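Side-chain contacts in phosphopantetheine attachment site family protein (Acinetobacter baumannii, PDB 4HKG), which probably serves as a free-standing peptidyl carrier protein, holding intermediates of a secondary metabolic pathway on a phosphopantetheine arm: residues A[11-14]-A[15-19]; A[38-41]-A[42-46]. All blocks are in the same frame, centred on the assembly; numbering follows the deposited sequence.

Interaction 1 lies within helix 7-22, its centre about 6 Å from the centre of the chain, whereas interaction 2 marks the start of helix 42-56, its centre about 10 Å away; both are partly buried. Each joins consecutive segments through residues three to five apart, but the chemistry differs: in 11-14 with 15-19 successive backbone bonds run along a continuing helix and a threonine hydroxyl doubles one of them, while in 38-41 with 42-46 an aspartate side chain takes up an amide at a helix start. The two meet through Val18, whose CG1 lies 3.7 Å from Tyr38 CE1 and 4.0 Å from Leu40 CD1, so apolar packing ties the loop before helix 42-56 to helix 7-22.

Interaction 1: A[11-14]-A[15-19]; sequences SAII and RTLVA
The peptide carbonyl of Ala12 receives two donors from Thr16, one on each face of its plane: the amide N at 3.0 Å from Ala12 O, tilted 30° from that plane, and the hydroxyl OG1 at 2.8 Å from the same oxygen, tilted almost as much on the opposite face. The hydroxyl can do this because the first torsion of Thr16 (chi1 -60°) sets OG1 beside its own backbone N, near the carbonyl of the preceding turn. By contrast, the carbonyl of Ile13 is met in its plane by the amide of Leu17, with 3.0 Å from Leu17 N to Ile13 O. Beside that bond the leucine CG sits 3.4 Å from Ile13 O, while Leu17 CD1 extends to within 4.3 Å of Ile13 CG2. One residue on, Val18 N reaches Ile14 O at 2.8 Å with an N-H...O angle of 168°. Val18 CG2 touches the same oxygen and comes within 4.1 Å of Ile14 CG2, the two branched side chains meeting obliquely. Ile14 also packs on Ile71 and Leu78 of helix 71-82 and on Leu52 of helix 42-56, and the hydroxyl of Ser11 hydrogen-bonds Asn72. Bonds running from each amide to the carbonyl four residues earlier identify a regular alpha helix, here the first of the small helical bundle characteristic of carrier proteins.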
ATOM      1  N   SER A  11      -6.258  -3.772   2.023  1.00  9.69           N
ATOM      2  CA  SER A  11      -6.494  -2.361   1.775  1.00  9.21           C
ATOM      3  C   SER A  11      -6.431  -1.559   3.085  1.00 10.06           C
ATOM      4  O   SER A  11      -5.824  -0.486   3.131  1.00  9.70           O
ATOM      5  CB  SER A  11      -7.831  -2.152   1.061  1.00 11.00           C
ATOM      6  OG  SER A  11      -8.020  -0.784   0.750  1.00 12.32           O
ATOM      7  N   ALA A  12      -7.033  -2.079   4.150  1.00  9.50           N
ATOM      8  CA  ALA A  12      -6.992  -1.393   5.444  1.00  9.79           C
ATOM      9  C   ALA A  12      -5.554  -1.301   5.975  1.00  9.82           C
ATOM     10  O   ALA A  12      -5.134  -0.265   6.502  1.00 10.14           O
ATOM     11  CB  ALA A  12      -7.886  -2.094   6.448  1.00 10.60           C
ATOM     12  N   ILE A  13      -4.789  -2.380   5.831  1.00  8.93           N
ATOM     13  CA  ILE A  13      -3.392  -2.380   6.271  1.00  9.45           C
ATOM     14  C   ILE A  13      -2.561  -1.373   5.471  1.00  9.68           C
ATOM     15  O   ILE A  13      -1.829  -0.557   6.051  1.00  9.22           O
ATOM     16  CB  ILE A  13      -2.792  -3.813   6.223  1.00  9.39           C
ATOM     17  CG1 ILE A  13      -3.418  -4.656   7.337  1.00 12.42           C
ATOM     18  CG2 ILE A  13      -1.254  -3.780   6.277  1.00 11.99           C
ATOM     19  CD1 ILE A  13      -2.883  -6.060   7.447  1.00 15.82           C
ATOM     20  N   ILE A  14      -2.691  -1.406   4.149  1.00  8.38           N
ATOM     21  CA  ILE A  14      -1.928  -0.504   3.298  1.00  9.57           C
ATOM     22  C   ILE A  14      -2.307   0.947   3.578  1.00  8.82           C
ATOM     23  O   ILE A  14      -1.436   1.808   3.675  1.00  8.88           O
ATOM     24  CB  ILE A  14      -2.109  -0.858   1.812  1.00  8.35           C
ATOM     25  CG1 ILE A  14      -1.494  -2.225   1.509  1.00  9.01           C
ATOM     26  CG2 ILE A  14      -1.444   0.187   0.930  1.00 10.36           C
ATOM     27  CD1 ILE A  14      -1.960  -2.824   0.190  1.00 10.06           C
ATOM     28  N   ARG A  15      -3.594   1.220   3.730  1.00  8.75           N
ATOM     29  CA  ARG A  15      -4.040   2.574   4.040  1.00  9.67           C
ATOM     30  C   ARG A  15      -3.432   3.077   5.347  1.00  9.68           C
ATOM     31  O   ARG A  15      -3.033   4.242   5.452  1.00  9.88           O
ATOM     32  CB  ARG A  15      -5.568   2.614   4.092  1.00 10.24           C
ATOM     33  CG  ARG A  15      -6.194   3.992   4.197  1.00 10.54           C
ATOM     34  CD  ARG A  15      -7.720   3.839   4.231  1.00 16.66           C
ATOM     35  NE  ARG A  15      -8.446   5.068   3.930  1.00 17.33           N
ATOM     36  CZ  ARG A  15      -9.756   5.122   3.735  1.00 17.49           C
ATOM     37  NH1 ARG A  15     -10.476   4.007   3.796  1.00 22.84           N
ATOM     38  NH2 ARG A  15     -10.348   6.274   3.466  1.00 20.50           N
ATOM     39  N   THR A  16      -3.349   2.194   6.333  1.00  8.82           N
ATOM     40  CA  THR A  16      -2.739   2.535   7.605  1.00  9.50           C
ATOM     41  C   THR A  16      -1.260   2.862   7.434  1.00  9.14           C
ATOM     42  O   THR A  16      -0.763   3.861   7.969  1.00  9.33           O
ATOM     43  CB  THR A  16      -2.914   1.383   8.621  1.00 10.09           C
ATOM     44  OG1 THR A  16      -4.312   1.139   8.829  1.00 14.15           O
ATOM     45  CG2 THR A  16      -2.251   1.727   9.949  1.00 12.85           C
ATOM     46  N   LEU A  17      -0.549   2.027   6.686  1.00  8.40           N
ATOM     47  CA  LEU A  17       0.866   2.269   6.430  1.00  7.95           C
ATOM     48  C   LEU A  17       1.088   3.593   5.700  1.00  8.32           C
ATOM     49  O   LEU A  17       1.972   4.382   6.074  1.00  8.67           O
ATOM     50  CB  LEU A  17       1.484   1.140   5.603  1.00  9.55           C
ATOM     51  CG  LEU A  17       1.562  -0.238   6.253  1.00  8.83           C
ATOM     52  CD1 LEU A  17       2.044  -1.251   5.229  1.00 10.13           C
ATOM     53  CD2 LEU A  17       2.488  -0.213   7.450  1.00 10.70           C
ATOM     54  N   VAL A  18       0.307   3.835   4.656  1.00  7.78           N
ATOM     55  CA  VAL A  18       0.451   5.048   3.868  1.00 10.05           C
ATOM     56  C   VAL A  18       0.150   6.284   4.714  1.00  8.77           C
ATOM     57  O   VAL A  18       0.912   7.254   4.703  1.00  9.78           O
ATOM     58  CB  VAL A  18      -0.435   4.978   2.602  1.00  9.25           C
ATOM     59  CG1 VAL A  18      -0.532   6.332   1.926  1.00 11.21           C
ATOM     60  CG2 VAL A  18       0.093   3.910   1.643  1.00 10.08           C
ATOM     61  N   ALA A  19      -0.945   6.252   5.466  1.00  9.65           N
ATOM     62  CA  ALA A  19      -1.334   7.383   6.302  1.00 10.42           C
ATOM     63  C   ALA A  19      -0.269   7.695   7.352  1.00 10.29           C
ATOM     64  O   ALA A  19       0.042   8.862   7.602  1.00 10.58           O
ATOM     65  CB  ALA A  19      -2.677   7.118   6.959  1.00 11.29           C
TER

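Interaction 2: A[38-41]-A[42-46]; sequences YGLD and SIVAL
Leu40 lays its branch point and one methyl against Val44: Leu40 CG and Val44 CG1 are 3.6 Å apart, and Leu40 CD1 is equally close to that methyl. The leucine stands in the loop just ahead of an N-capped alpha helix, and its other methyl, CD2, approaches Ala45, lying 4.2 Å from Ala45 CB. Phe35 also packs on Leu40, which accords with its burial. Asp41 is the N-cap. Its carboxylate reaches forward to the first turn because CG is placed between the backbone N and the carbonyl carbon (chi1 66°), from where OD1 accepts the amide of Val44 at 3.0 Å between Asp41 OD1 and Val44 N. That bond is nearly straight, at 165° on the hydrogen, and the donor comes nearly along the axis of the C-O bond. The main chain of Asp41 adds the first regular helical bond, with Ala45 N at 2.8 Å from Asp41 O and within the carbonyl plane, so side chain and backbone of one residue together take up two amides of the opening turn. Residues 39-42 spell Gly-Leu-Asp-Ser, as in the attachment motif of this family, and Ser42 is therefore probably the serine that carries phosphopantetheine. In this position Asp41 OD1 also lies 3.3 Å from Val44 CG2, the methyl that lies beside the valine's own backbone N.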
ATOM      1  N   TYR A  38      -1.355  12.448  -4.010  1.00 12.45           N
ATOM      2  CA  TYR A  38      -1.343  13.005  -2.656  1.00 12.67           C
ATOM      3  C   TYR A  38       0.054  13.025  -2.034  1.00 13.46           C
ATOM      4  O   TYR A  38       0.210  13.028  -0.808  1.00 15.70           O
ATOM      5  CB  TYR A  38      -2.390  12.384  -1.722  1.00 13.83           C
ATOM      6  CG  TYR A  38      -2.425  10.871  -1.606  1.00 11.80           C
ATOM      7  CD1 TYR A  38      -1.675  10.204  -0.650  1.00 12.73           C
ATOM      8  CD2 TYR A  38      -3.263  10.117  -2.416  1.00 13.79           C
ATOM      9  CE1 TYR A  38      -1.737   8.823  -0.523  1.00 13.84           C
ATOM     10  CE2 TYR A  38      -3.331   8.735  -2.298  1.00 13.23           C
ATOM     11  CZ  TYR A  38      -2.567   8.097  -1.350  1.00 10.50           C
ATOM     12  OH  TYR A  38      -2.629   6.737  -1.201  1.00 10.36           O
ATOM     13  N   GLY A  39       1.066  13.050  -2.893  1.00 11.71           N
ATOM     14  CA  GLY A  39       2.406  13.411  -2.464  1.00 13.01           C
ATOM     15  C   GLY A  39       3.335  12.273  -2.100  1.00 10.73           C
ATOM     16  O   GLY A  39       4.466  12.524  -1.686  1.00 12.32           O
ATOM     17  N   LEU A  40       2.887  11.035  -2.245  1.00 10.02           N
ATOM     18  CA  LEU A  40       3.715   9.904  -1.872  1.00 10.37           C
ATOM     19  C   LEU A  40       4.956   9.838  -2.763  1.00 10.50           C
ATOM     20  O   LEU A  40       4.851   9.973  -3.982  1.00 11.74           O
ATOM     21  CB  LEU A  40       2.899   8.620  -1.954  1.00 11.81           C
ATOM     22  CG  LEU A  40       3.552   7.364  -1.387  1.00 11.31           C
ATOM     23  CD1 LEU A  40       2.524   6.478  -0.682  1.00 12.25           C
ATOM     24  CD2 LEU A  40       4.273   6.581  -2.467  1.00 14.19           C
ATOM     25  N   ASP A  41       6.122   9.637  -2.152  1.00  9.46           N
ATOM     26  CA  ASP A  41       7.398   9.649  -2.870  1.00  9.88           C
ATOM     27  C   ASP A  41       8.143   8.321  -2.730  1.00  9.64           C
ATOM     28  O   ASP A  41       7.618   7.349  -2.170  1.00  8.88           O
ATOM     29  CB  ASP A  41       8.270  10.845  -2.447  1.00 11.62           C
ATOM     30  CG  ASP A  41       8.743  10.770  -0.999  1.00 11.68           C
ATOM     31  OD1 ASP A  41       8.537   9.745  -0.324  1.00 12.45           O
ATOM     32  OD2 ASP A  41       9.339  11.763  -0.529  1.00 15.39           O
ATOM     33  N   SER A  42       9.364   8.274  -3.259  1.00 10.31           N
ATOM     34  CA  SER A  42      10.112   7.024  -3.326  1.00 10.34           C
ATOM     35  C   SER A  42      10.530   6.513  -1.955  1.00 10.28           C
ATOM     36  O   SER A  42      10.536   5.304  -1.721  1.00  9.90           O
ATOM     37  CB  SER A  42      11.338   7.179  -4.231  1.00 11.62           C
ATOM     38  OG  SER A  42      10.937   7.485  -5.561  1.00 11.89           O
ATOM     39  N   ILE A  43      10.906   7.425  -1.060  1.00 10.94           N
ATOM     40  CA  ILE A  43      11.243   7.049   0.308  1.00 11.60           C
ATOM     41  C   ILE A  43      10.048   6.373   0.973  1.00 10.12           C
ATOM     42  O   ILE A  43      10.183   5.323   1.610  1.00 10.79           O
ATOM     43  CB  ILE A  43      11.716   8.275   1.123  1.00 12.82           C
ATOM     44  CG1 ILE A  43      13.102   8.713   0.648  1.00 17.47           C
ATOM     45  CG2 ILE A  43      11.738   7.973   2.616  1.00 16.72           C
ATOM     46  CD1 ILE A  43      13.625   9.958   1.335  1.00 21.99           C
ATOM     47  N   VAL A  44       8.869   6.952   0.790  1.00  9.50           N
ATOM     48  CA  VAL A  44       7.656   6.361   1.335  1.00  9.19           C
ATOM     49  C   VAL A  44       7.344   5.026   0.659  1.00  8.62           C
ATOM     50  O   VAL A  44       6.952   4.061   1.327  1.00  9.29           O
ATOM     51  CB  VAL A  44       6.458   7.333   1.261  1.00  9.41           C
ATOM     52  CG1 VAL A  44       5.180   6.639   1.694  1.00 10.21           C
ATOM     53  CG2 VAL A  44       6.716   8.544   2.134  1.00 11.98           C
ATOM     54  N   ALA A  45       7.500   4.945  -0.658  1.00  8.64           N
ATOM     55  CA  ALA A  45       7.243   3.684  -1.344  1.00  8.15           C
ATOM     56  C   ALA A  45       8.150   2.572  -0.810  1.00  8.70           C
ATOM     57  O   ALA A  45       7.703   1.434  -0.625  1.00  8.92           O
ATOM     58  CB  ALA A  45       7.404   3.836  -2.852  1.00  9.55           C
ATOM     59  N   LEU A  46       9.413   2.894  -0.565  1.00  8.70           N
ATOM     60  CA  LEU A  46      10.336   1.933   0.024  1.00  9.78           C
ATOM     61  C   LEU A  46       9.913   1.527   1.447  1.00  9.33           C
ATOM     62  O   LEU A  46       9.962   0.340   1.816  1.00  9.38           O
ATOM     63  CB  LEU A  46      11.754   2.506   0.010  1.00 10.51           C
ATOM     64  CG  LEU A  46      12.822   1.675   0.718  1.00 12.83           C
ATOM     65  CD1 LEU A  46      12.934   0.294   0.079  1.00 16.27           C
ATOM     66  CD2 LEU A  46      14.166   2.394   0.708  1.00 14.34           C
TER